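Local coordinates for protein carboxynorspermidine decarboxylase (Campylobacter jejuni subsp. jejuni 81116, PDB 3N29) that probably decarboxylates carboxynorspermidine to norspermidine with the help of pyridoxal-5'-phosphate, as a dimeric beta/alpha-barrel-fold basic amino acid decarboxylase, at residues A[47-52]-A[77-82]; A[56-61]-A[86-91]; A[279-284]-A[304-309]. One frame throughout, in Å; residues are numbered along the deposited sequence.

Contact 1: residues A[47-52]-A[77-82]; sequences YILEED and KGFAFS. With PLP (pyridoxal-5'-phosphate), chain C.
This buried, wholly apolar contact lets Leu49, on strand 46-50 of the mixed sheet, reach the two phenylalanines of the loop that leaves the first barrel strand, 71-75. With chi1 at 171°, CG of Leu49 stands opposite the backbone N and beside the carbonyl carbon, and the forked end goes into the loop. Each branch has its own aromatic partner. Leu49 CD2 makes a CH-pi contact over one face of Phe81, 3.8 Å from the ring centroid and 24° off the normal; its closest ring atom is Phe81 CD2, at 3.5 Å. Leu49 CD1 instead meets the rim of Phe79 near the ring plane, 4.3 Å from CE1. The loop also folds onto itself, since Phe81 N lies over a face of the Phe79 ring. Leu394 of strand 393-397 packs on Phe81 as well, while Leu49 also touches Leu396. At the start of the same loop Lys77 NZ is covalently bound to C4A of the cofactor at 1.5 Å, consistent with the Schiff-base lysine of this family. A cofactor lysine just past the first strand of the barrel is the arrangement of the fold-type III decarboxylases; here the loop that follows it also rests against the sheet domain.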
loop_
_atom_site.group_PDB
_atom_site.type_symbol
_atom_site.label_atom_id
_atom_site.label_comp_id
_atom_site.label_asym_id
_atom_site.label_seq_id
_atom_site.Cartn_x
_atom_site.Cartn_y
_atom_site.Cartn_z
ATOM N N TYR A 47 -12.814 7.331 -7.426
ATOM C CA TYR A 47 -13.606 6.988 -6.269
ATOM C C TYR A 47 -14.734 8.056 -6.192
ATOM O O TYR A 47 -14.408 9.254 -6.215
ATOM C CB TYR A 47 -12.819 7.090 -4.966
ATOM C CG TYR A 47 -11.569 6.200 -4.813
ATOM C CD1 TYR A 47 -11.671 4.934 -4.323
ATOM C CD2 TYR A 47 -10.308 6.654 -5.200
ATOM C CE1 TYR A 47 -10.557 4.139 -4.178
ATOM C CE2 TYR A 47 -9.191 5.862 -5.035
ATOM C CZ TYR A 47 -9.323 4.578 -4.576
ATOM O OH TYR A 47 -8.171 3.784 -4.351
ATOM N N ILE A 48 -15.977 7.638 -6.061
ATOM C CA ILE A 48 -17.099 8.558 -6.044
ATOM C C ILE A 48 -17.906 8.426 -4.759
ATOM O O ILE A 48 -18.529 7.400 -4.469
ATOM C CB ILE A 48 -17.963 8.391 -7.298
ATOM C CG1 ILE A 48 -17.114 8.465 -8.559
ATOM C CG2 ILE A 48 -19.076 9.515 -7.302
ATOM C CD1 ILE A 48 -17.947 8.305 -9.854
ATOM N N LEU A 49 -17.756 9.395 -3.909
ATOM C CA LEU A 49 -18.532 9.434 -2.646
ATOM C C LEU A 49 -19.887 10.046 -2.898
ATOM O O LEU A 49 -19.975 11.043 -3.631
ATOM C CB LEU A 49 -17.785 10.225 -1.626
ATOM C CG LEU A 49 -18.486 10.586 -0.297
ATOM C CD1 LEU A 49 -18.534 9.422 0.550
ATOM C CD2 LEU A 49 -17.632 11.558 0.434
ATOM N N GLU A 50 -20.920 9.475 -2.285
ATOM C CA GLU A 50 -22.288 9.915 -2.503
ATOM C C GLU A 50 -22.734 10.668 -1.267
ATOM O O GLU A 50 -22.789 10.106 -0.196
ATOM C CB GLU A 50 -23.184 8.757 -2.860
ATOM C CG GLU A 50 -22.773 8.072 -4.161
ATOM C CD GLU A 50 -23.507 6.763 -4.406
ATOM O OE1 GLU A 50 -24.768 6.756 -4.385
ATOM O OE2 GLU A 50 -22.838 5.736 -4.610
ATOM N N GLU A 51 -22.958 11.970 -1.432
ATOM C CA GLU A 51 -23.341 12.820 -0.312
ATOM C C GLU A 51 -24.543 12.284 0.441
ATOM O O GLU A 51 -24.541 12.255 1.676
ATOM C CB GLU A 51 -23.516 14.288 -0.756
ATOM C CG GLU A 51 -24.003 15.177 0.346
ATOM C CD GLU A 51 -24.080 16.653 -0.068
ATOM O OE1 GLU A 51 -23.745 17.002 -1.220
ATOM O OE2 GLU A 51 -24.488 17.438 0.800
ATOM N N ASP A 52 -25.591 11.891 -0.283
ATOM C CA ASP A 52 -26.805 11.401 0.332
ATOM C C ASP A 52 -26.549 10.208 1.281
ATOM O O ASP A 52 -27.167 10.105 2.337
ATOM C CB ASP A 52 -27.892 11.002 -0.697
ATOM C CG ASP A 52 -28.558 12.235 -1.410
ATOM O OD1 ASP A 52 -28.577 13.352 -0.832
ATOM O OD2 ASP A 52 -28.997 12.072 -2.581
ATOM N N LYS A 77 -8.167 7.627 10.376
ATOM C CA LYS A 77 -7.474 6.434 9.895
ATOM C C LYS A 77 -8.178 5.807 8.718
ATOM O O LYS A 77 -7.607 5.502 7.746
ATOM C CB LYS A 77 -7.339 5.353 11.004
ATOM C CG LYS A 77 -6.273 4.224 10.521
ATOM C CD LYS A 77 -6.021 3.106 11.554
ATOM C CE LYS A 77 -7.171 3.218 12.503
ATOM N NZ LYS A 77 -7.265 2.079 13.649
ATOM N N GLY A 78 -9.467 5.600 8.831
ATOM C CA GLY A 78 -10.181 4.905 7.774
ATOM C C GLY A 78 -10.882 5.798 6.743
ATOM O O GLY A 78 -11.140 5.358 5.623
ATOM N N PHE A 79 -11.248 6.999 7.127
ATOM C CA PHE A 79 -12.054 7.853 6.271
ATOM C C PHE A 79 -11.608 9.288 6.471
ATOM O O PHE A 79 -11.738 9.803 7.578
ATOM C CB PHE A 79 -13.541 7.714 6.615
ATOM C CG PHE A 79 -14.469 8.527 5.774
ATOM C CD1 PHE A 79 -14.941 8.051 4.573
ATOM C CD2 PHE A 79 -14.882 9.796 6.172
ATOM C CE1 PHE A 79 -15.844 8.801 3.821
ATOM C CE2 PHE A 79 -15.759 10.574 5.372
ATOM C CZ PHE A 79 -16.234 10.058 4.207
ATOM N N ALA A 80 -11.029 9.883 5.413
ATOM C CA ALA A 80 -10.491 11.216 5.533
ATOM C C ALA A 80 -10.838 12.010 4.289
ATOM O O ALA A 80 -10.028 12.800 3.821
ATOM C CB ALA A 80 -8.981 11.133 5.750
ATOM N N PHE A 81 -12.007 11.772 3.703
ATOM C CA PHE A 81 -12.306 12.319 2.339
ATOM C C PHE A 81 -12.413 13.845 2.426
ATOM O O PHE A 81 -13.348 14.361 3.001
ATOM C CB PHE A 81 -13.602 11.717 1.850
ATOM C CG PHE A 81 -13.839 11.842 0.362
ATOM C CD1 PHE A 81 -13.479 10.836 -0.496
ATOM C CD2 PHE A 81 -14.470 12.959 -0.163
ATOM C CE1 PHE A 81 -13.735 10.945 -1.879
ATOM C CE2 PHE A 81 -14.718 13.055 -1.502
ATOM C CZ PHE A 81 -14.332 12.032 -2.355
ATOM N N SER A 82 -11.445 14.554 1.843
ATOM C CA SER A 82 -11.244 15.963 2.165
ATOM C C SER A 82 -12.511 16.727 1.780
ATOM O O SER A 82 -12.996 17.587 2.527
ATOM C CB SER A 82 -10.020 16.464 1.414
ATOM O OG SER A 82 -10.253 16.351 0.034
HETATM N N1 PLP C . -9.728 4.713 17.340
HETATM C C2 PLP C . -8.502 4.111 17.281
HETATM C C2A PLP C . -7.503 4.327 18.389
HETATM C C3 PLP C . -8.190 3.324 16.129
HETATM O O3 PLP C . -6.940 2.710 16.036
HETATM C C4 PLP C . -9.128 3.164 15.091
HETATM C C4A PLP C . -8.756 2.356 13.855
HETATM C C5 PLP C . -10.398 3.751 15.209
HETATM C C6 PLP C . -10.660 4.526 16.358
HETATM C C5A PLP C . -11.450 3.603 14.134
HETATM O O4P PLP C . -11.705 2.253 13.837
HETATM P P PLP C . -12.826 1.815 12.819
HETATM O O1P PLP C . -12.543 2.553 11.523
HETATM O O2P PLP C . -14.189 2.265 13.399
HETATM O O3P PLP C . -12.821 0.356 12.733
#

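Contact 2: residues A[56-61]-A[86-91]; sequences KNCELL and KIVGEY
Two neighbouring outer helices of the beta/alpha barrel, helix 51-68 before strand 71-75 and helix 85-91 after it, pack here through Cys58 and Tyr91. The axes of segments 56-61 and 86-91 come within 9.3 Å and run in nearly the same direction, 24° apart. Cys58 CB sits over one face of the Tyr91 ring, offset toward the rim, 3.6 Å from the centroid in a CH-pi contact; Tyr91 CG and CD2 are each 3.4 Å from that CB. Chi1 of -70° sets the sulfur opposite the carbonyl carbon of Cys58, which carries it past the ring to Val88, with SG 4.1 Å from CG2. Toward Tyr91 the sulfur-aromatic approach is long and oblique. Glu59 runs alongside the same ring, pointing the same way, with its CG 3.8 Å from Tyr91 CE1 and its carboxylate turned 48° from the ring plane. A water joins the two polar ends: it donates to Glu59 OE2 at 2.6 Å and is hydrogen-bonded to Tyr91 OH, lying in the ring plane at the edge. Arg55, one turn before Glu59, also hydrogen-bonds that hydroxyl and forms a salt bridge with Glu90, so one side chain of helix 51-68 holds two residues of the other helix. Val88 packs on Leu54 and on Met110 beyond helix 100-109, while Asn57 ND2 hydrogen-bonds the carbonyls of Val274 and Trp276, at the end of helix 272-275.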
loop_
_atom_site.group_PDB
_atom_site.type_symbol
_atom_site.label_atom_id
_atom_site.label_comp_id
_atom_site.label_asym_id
_atom_site.label_seq_id
_atom_site.Cartn_x
_atom_site.Cartn_y
_atom_site.Cartn_z
ATOM N N LYS A 56 -26.839 10.126 5.485
ATOM C CA LYS A 56 -27.625 9.097 6.164
ATOM C C LYS A 56 -26.834 8.442 7.286
ATOM O O LYS A 56 -27.333 8.252 8.388
ATOM C CB LYS A 56 -28.129 8.019 5.179
ATOM C CG LYS A 56 -29.412 8.505 4.447
ATOM C CD LYS A 56 -30.038 7.505 3.477
ATOM C CE LYS A 56 -31.596 7.440 3.633
ATOM N NZ LYS A 56 -32.301 8.780 3.848
ATOM N N ASN A 57 -25.584 8.040 7.007
ATOM C CA ASN A 57 -24.725 7.548 8.088
ATOM C C ASN A 57 -24.483 8.550 9.225
ATOM O O ASN A 57 -24.549 8.201 10.385
ATOM C CB ASN A 57 -23.311 7.121 7.543
ATOM C CG ASN A 57 -23.356 5.902 6.626
ATOM O OD1 ASN A 57 -24.381 5.327 6.396
ATOM N ND2 ASN A 57 -22.196 5.520 6.095
ATOM N N CYS A 58 -24.187 9.780 8.890
ATOM C CA CYS A 58 -23.942 10.784 9.853
ATOM C C CYS A 58 -25.181 11.161 10.670
ATOM O O CYS A 58 -25.034 11.397 11.886
ATOM C CB CYS A 58 -23.349 12.003 9.222
ATOM S SG CYS A 58 -21.578 11.697 8.629
ATOM N N GLU A 59 -26.331 11.185 10.036
ATOM C CA GLU A 59 -27.616 11.414 10.749
ATOM C C GLU A 59 -27.743 10.417 11.883
ATOM O O GLU A 59 -28.030 10.780 13.029
ATOM C CB GLU A 59 -28.826 11.225 9.831
ATOM C CG GLU A 59 -29.102 12.383 8.939
ATOM C CD GLU A 59 -30.193 12.106 7.842
ATOM O OE1 GLU A 59 -30.907 11.086 7.888
ATOM O OE2 GLU A 59 -30.334 12.942 6.926
ATOM N N LEU A 60 -27.495 9.137 11.543
ATOM C CA LEU A 60 -27.585 8.040 12.470
ATOM C C LEU A 60 -26.594 8.152 13.615
ATOM O O LEU A 60 -26.976 7.950 14.775
ATOM C CB LEU A 60 -27.511 6.667 11.733
ATOM C CG LEU A 60 -27.638 5.393 12.562
ATOM C CD1 LEU A 60 -29.060 5.346 13.329
ATOM C CD2 LEU A 60 -27.462 4.123 11.686
ATOM N N LEU A 61 -25.335 8.475 13.317
ATOM C CA LEU A 61 -24.302 8.679 14.339
ATOM C C LEU A 61 -24.633 9.903 15.207
ATOM O O LEU A 61 -24.405 9.896 16.419
ATOM C CB LEU A 61 -22.906 8.881 13.691
ATOM C CG LEU A 61 -22.445 7.647 12.847
ATOM C CD1 LEU A 61 -21.239 8.015 12.022
ATOM C CD2 LEU A 61 -22.134 6.533 13.788
ATOM N N LYS A 86 -16.381 18.956 5.758
ATOM C CA LYS A 86 -17.290 19.958 6.291
ATOM C C LYS A 86 -18.691 19.354 6.511
ATOM O O LYS A 86 -19.386 19.675 7.531
ATOM C CB LYS A 86 -17.333 21.183 5.392
ATOM C CG LYS A 86 -18.234 22.254 5.975
ATOM C CD LYS A 86 -18.287 23.527 5.172
ATOM C CE LYS A 86 -19.165 24.531 5.978
ATOM N NZ LYS A 86 -18.883 25.909 5.577
ATOM N N ILE A 87 -19.091 18.455 5.599
ATOM C CA ILE A 87 -20.360 17.755 5.738
ATOM C C ILE A 87 -20.358 16.921 7.013
ATOM O O ILE A 87 -21.261 16.998 7.859
ATOM C CB ILE A 87 -20.645 16.849 4.544
ATOM C CG1 ILE A 87 -20.982 17.685 3.320
ATOM C CG2 ILE A 87 -21.815 15.898 4.831
ATOM C CD1 ILE A 87 -20.818 16.890 2.045
ATOM N N VAL A 88 -19.313 16.139 7.180
ATOM C CA VAL A 88 -19.233 15.329 8.412
ATOM C C VAL A 88 -19.291 16.244 9.678
ATOM O O VAL A 88 -19.927 15.944 10.710
ATOM C CB VAL A 88 -18.017 14.448 8.406
ATOM C CG1 VAL A 88 -17.879 13.785 9.808
ATOM C CG2 VAL A 88 -18.121 13.347 7.281
ATOM N N GLY A 89 -18.617 17.378 9.622
ATOM C CA GLY A 89 -18.672 18.306 10.801
ATOM C C GLY A 89 -20.019 18.915 11.187
ATOM O O GLY A 89 -20.166 19.530 12.251
ATOM N N GLU A 90 -20.990 18.768 10.318
ATOM C CA GLU A 90 -22.355 19.223 10.591
ATOM C C GLU A 90 -22.951 18.315 11.604
ATOM O O GLU A 90 -23.879 18.691 12.354
ATOM C CB GLU A 90 -23.208 19.135 9.316
ATOM C CG GLU A 90 -22.861 20.151 8.288
ATOM C CD GLU A 90 -23.805 20.110 7.120
ATOM O OE1 GLU A 90 -25.020 19.774 7.311
ATOM O OE2 GLU A 90 -23.356 20.392 6.007
ATOM N N TYR A 91 -22.430 17.099 11.631
ATOM C CA TYR A 91 -22.993 16.086 12.460
ATOM C C TYR A 91 -22.153 15.632 13.641
ATOM O O TYR A 91 -22.697 15.400 14.671
ATOM C CB TYR A 91 -23.329 14.882 11.608
ATOM C CG TYR A 91 -24.218 15.086 10.440
ATOM C CD1 TYR A 91 -25.592 14.880 10.534
ATOM C CD2 TYR A 91 -23.696 15.400 9.189
ATOM C CE1 TYR A 91 -26.416 15.058 9.443
ATOM C CE2 TYR A 91 -24.505 15.588 8.109
ATOM C CZ TYR A 91 -25.847 15.403 8.218
ATOM O OH TYR A 91 -26.665 15.569 7.144
HETATM O O HOH W 1 -29.237 15.195 7.565
#

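Contact 3: residues A[279-284]-A[304-309]; sequences GNLVAS and AHMPDT. With NSD (N-(3-aminopropyl)propane-1,3-diamine), chain D.
Leu281, its CG placed opposite the backbone N by a chi1 of 167°, holds one methyl out to Met306, whose own chain is extended at chi2 and then bends at chi3, -85°. The two side chains cross obliquely in the beta domain of the fold-type III decarboxylases, where strand 279-290 lies between strands 46-50 and 369-372. Because of the bend, the thioether curls round a single methyl: Leu281 CD2 is 3.5 Å from Met306 CG, and Met306 SD and CE each come within 3.9 Å of it. His305 adds its CB, 4.1 Å from the same CD2, while its imidazole turns away and bonds through ND1 to Thr300. Neighbouring strands add Tyr47, which packs on Leu281, and Phe372, which packs on Met306. Met306 is also where helix 302-305 gives way to helix 307-311. Its carbonyl oxygen takes two bonds from Thr309, one from N at 2.9 Å and one from OG1 at 2.6 Å, the hydroxyl approaching in the carbonyl plane; together they tie the first turn of the new helix to the residue packed against the strand. That turn carries Asp308 into the norspermidine pocket, next to Tyr378. Lys382 forms a salt bridge with Asp308 OD1, and Asp308 OD2 accepts a hydrogen bond from the terminal amine N3 of norspermidine at 2.6 Å.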
loop_
_atom_site.group_PDB
_atom_site.type_symbol
_atom_site.label_atom_id
_atom_site.label_comp_id
_atom_site.label_asym_id
_atom_site.label_seq_id
_atom_site.Cartn_x
_atom_site.Cartn_y
_atom_site.Cartn_z
ATOM N N GLY A 279 -19.787 4.994 -1.070
ATOM C CA GLY A 279 -19.270 5.214 -2.403
ATOM C C GLY A 279 -18.575 4.054 -3.070
ATOM O O GLY A 279 -18.290 3.092 -2.441
ATOM N N ASN A 280 -18.251 4.221 -4.335
ATOM C CA ASN A 280 -17.666 3.180 -5.143
ATOM C C ASN A 280 -16.441 3.579 -5.908
ATOM O O ASN A 280 -16.211 4.708 -6.075
ATOM C CB ASN A 280 -18.719 2.629 -6.098
ATOM C CG ASN A 280 -20.024 2.342 -5.407
ATOM O OD1 ASN A 280 -20.044 1.783 -4.366
ATOM N ND2 ASN A 280 -21.102 2.727 -6.009
ATOM N N LEU A 281 -15.649 2.610 -6.340
ATOM C CA LEU A 281 -14.616 2.869 -7.217
ATOM C C LEU A 281 -15.018 2.439 -8.628
ATOM O O LEU A 281 -15.353 1.251 -8.853
ATOM C CB LEU A 281 -13.361 2.141 -6.744
ATOM C CG LEU A 281 -12.159 2.020 -7.675
ATOM C CD1 LEU A 281 -11.604 3.361 -8.013
ATOM C CD2 LEU A 281 -11.056 1.042 -7.085
ATOM N N VAL A 282 -14.972 3.382 -9.595
ATOM C CA VAL A 282 -15.455 3.187 -10.926
ATOM C C VAL A 282 -14.303 3.078 -11.877
ATOM O O VAL A 282 -13.408 3.933 -11.845
ATOM C CB VAL A 282 -16.395 4.353 -11.363
ATOM C CG1 VAL A 282 -16.898 4.016 -12.798
ATOM C CG2 VAL A 282 -17.517 4.478 -10.331
ATOM N N ALA A 283 -14.265 2.040 -12.691
ATOM C CA ALA A 283 -13.132 1.786 -13.576
ATOM C C ALA A 283 -13.714 1.448 -14.912
ATOM O O ALA A 283 -14.931 1.167 -15.016
ATOM C CB ALA A 283 -12.327 0.584 -13.008
ATOM N N SER A 284 -12.912 1.491 -15.950
ATOM C CA SER A 284 -13.346 1.055 -17.249
ATOM C C SER A 284 -12.641 -0.235 -17.678
ATOM O O SER A 284 -11.463 -0.425 -17.356
ATOM C CB SER A 284 -12.970 2.158 -18.304
ATOM O OG SER A 284 -13.738 3.366 -18.036
ATOM N N ALA A 304 -2.901 -1.421 -5.904
ATOM C CA ALA A 304 -2.616 0.002 -5.698
ATOM C C ALA A 304 -3.833 0.761 -5.216
ATOM O O ALA A 304 -3.671 1.775 -4.477
ATOM C CB ALA A 304 -2.076 0.584 -7.011
ATOM N N HIS A 305 -5.044 0.317 -5.617
ATOM C CA HIS A 305 -6.295 1.104 -5.414
ATOM C C HIS A 305 -7.313 0.482 -4.459
ATOM O O HIS A 305 -8.157 1.191 -3.919
ATOM C CB HIS A 305 -6.963 1.398 -6.789
ATOM C CG HIS A 305 -6.081 2.117 -7.775
ATOM N ND1 HIS A 305 -6.309 2.091 -9.120
ATOM C CD2 HIS A 305 -4.928 2.807 -7.613
ATOM C CE1 HIS A 305 -5.356 2.758 -9.762
ATOM N NE2 HIS A 305 -4.507 3.217 -8.860
ATOM N N MET A 306 -7.233 -0.859 -4.214
ATOM C CA MET A 306 -8.065 -1.506 -3.227
ATOM C C MET A 306 -7.136 -2.411 -2.410
ATOM O O MET A 306 -7.354 -3.622 -2.374
ATOM C CB MET A 306 -9.238 -2.327 -3.867
ATOM C CG MET A 306 -10.333 -1.470 -4.696
ATOM S SD MET A 306 -11.576 -2.492 -5.556
ATOM C CE MET A 306 -10.750 -2.876 -7.082
ATOM N N PRO A 307 -6.088 -1.880 -1.832
ATOM C CA PRO A 307 -5.052 -2.674 -1.183
ATOM C C PRO A 307 -5.563 -3.686 -0.161
ATOM O O PRO A 307 -5.022 -4.730 -0.083
ATOM C CB PRO A 307 -4.176 -1.634 -0.523
ATOM C CG PRO A 307 -4.844 -0.400 -0.659
ATOM C CD PRO A 307 -5.891 -0.453 -1.613
ATOM N N ASP A 308 -6.581 -3.356 0.592
ATOM C CA ASP A 308 -7.103 -4.286 1.556
ATOM C C ASP A 308 -7.664 -5.570 0.941
ATOM O O ASP A 308 -7.670 -6.559 1.585
ATOM C CB ASP A 308 -8.086 -3.657 2.525
ATOM C CG ASP A 308 -7.419 -2.713 3.525
ATOM O OD1 ASP A 308 -6.199 -2.714 3.695
ATOM O OD2 ASP A 308 -8.126 -1.959 4.124
ATOM N N THR A 309 -8.073 -5.541 -0.318
ATOM C CA THR A 309 -8.517 -6.741 -0.962
ATOM C C THR A 309 -7.379 -7.783 -1.018
ATOM O O THR A 309 -7.641 -8.943 -0.942
ATOM C CB THR A 309 -9.119 -6.488 -2.349
ATOM O OG1 THR A 309 -8.158 -5.936 -3.223
ATOM C CG2 THR A 309 -10.318 -5.568 -2.229
HETATM C C1 NSD D . -11.083 -1.009 10.494
HETATM N N1 NSD D . -12.472 -1.362 10.552
HETATM C C2 NSD D . -10.200 -1.995 11.182
HETATM N N2 NSD D . -7.953 -1.318 10.733
HETATM C C3 NSD D . -8.886 -1.427 11.585
HETATM N N3 NSD D . -7.238 -1.200 6.411
HETATM C C4 NSD D . -7.996 -1.670 9.517
HETATM C C5 NSD D . -6.746 -1.405 8.725
HETATM C C6 NSD D . -6.770 -2.119 7.397
#

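In the fold
Contact 1 lies between the other two, its centre 12 Å from that of contact 2 and 13 Å from that of contact 3, which are themselves 24 Å apart and do not touch. Along the chain contacts 1 and 2 interleave, sharing helix 51-68, and both close before contact 3 opens. Phe79 and Val88 pack together where contacts 1 and 2 meet. Contacts 1 and 3 share the mixed sheet: strands 46-50 and 279-290 run antiparallel as neighbours, and Tyr47 OH bonds the carbonyl of His305. The series thus runs from the barrel's helix layer to the beta domain, linking the segments that carry cofactor-bound Lys77 and norspermidine-binding Asp308.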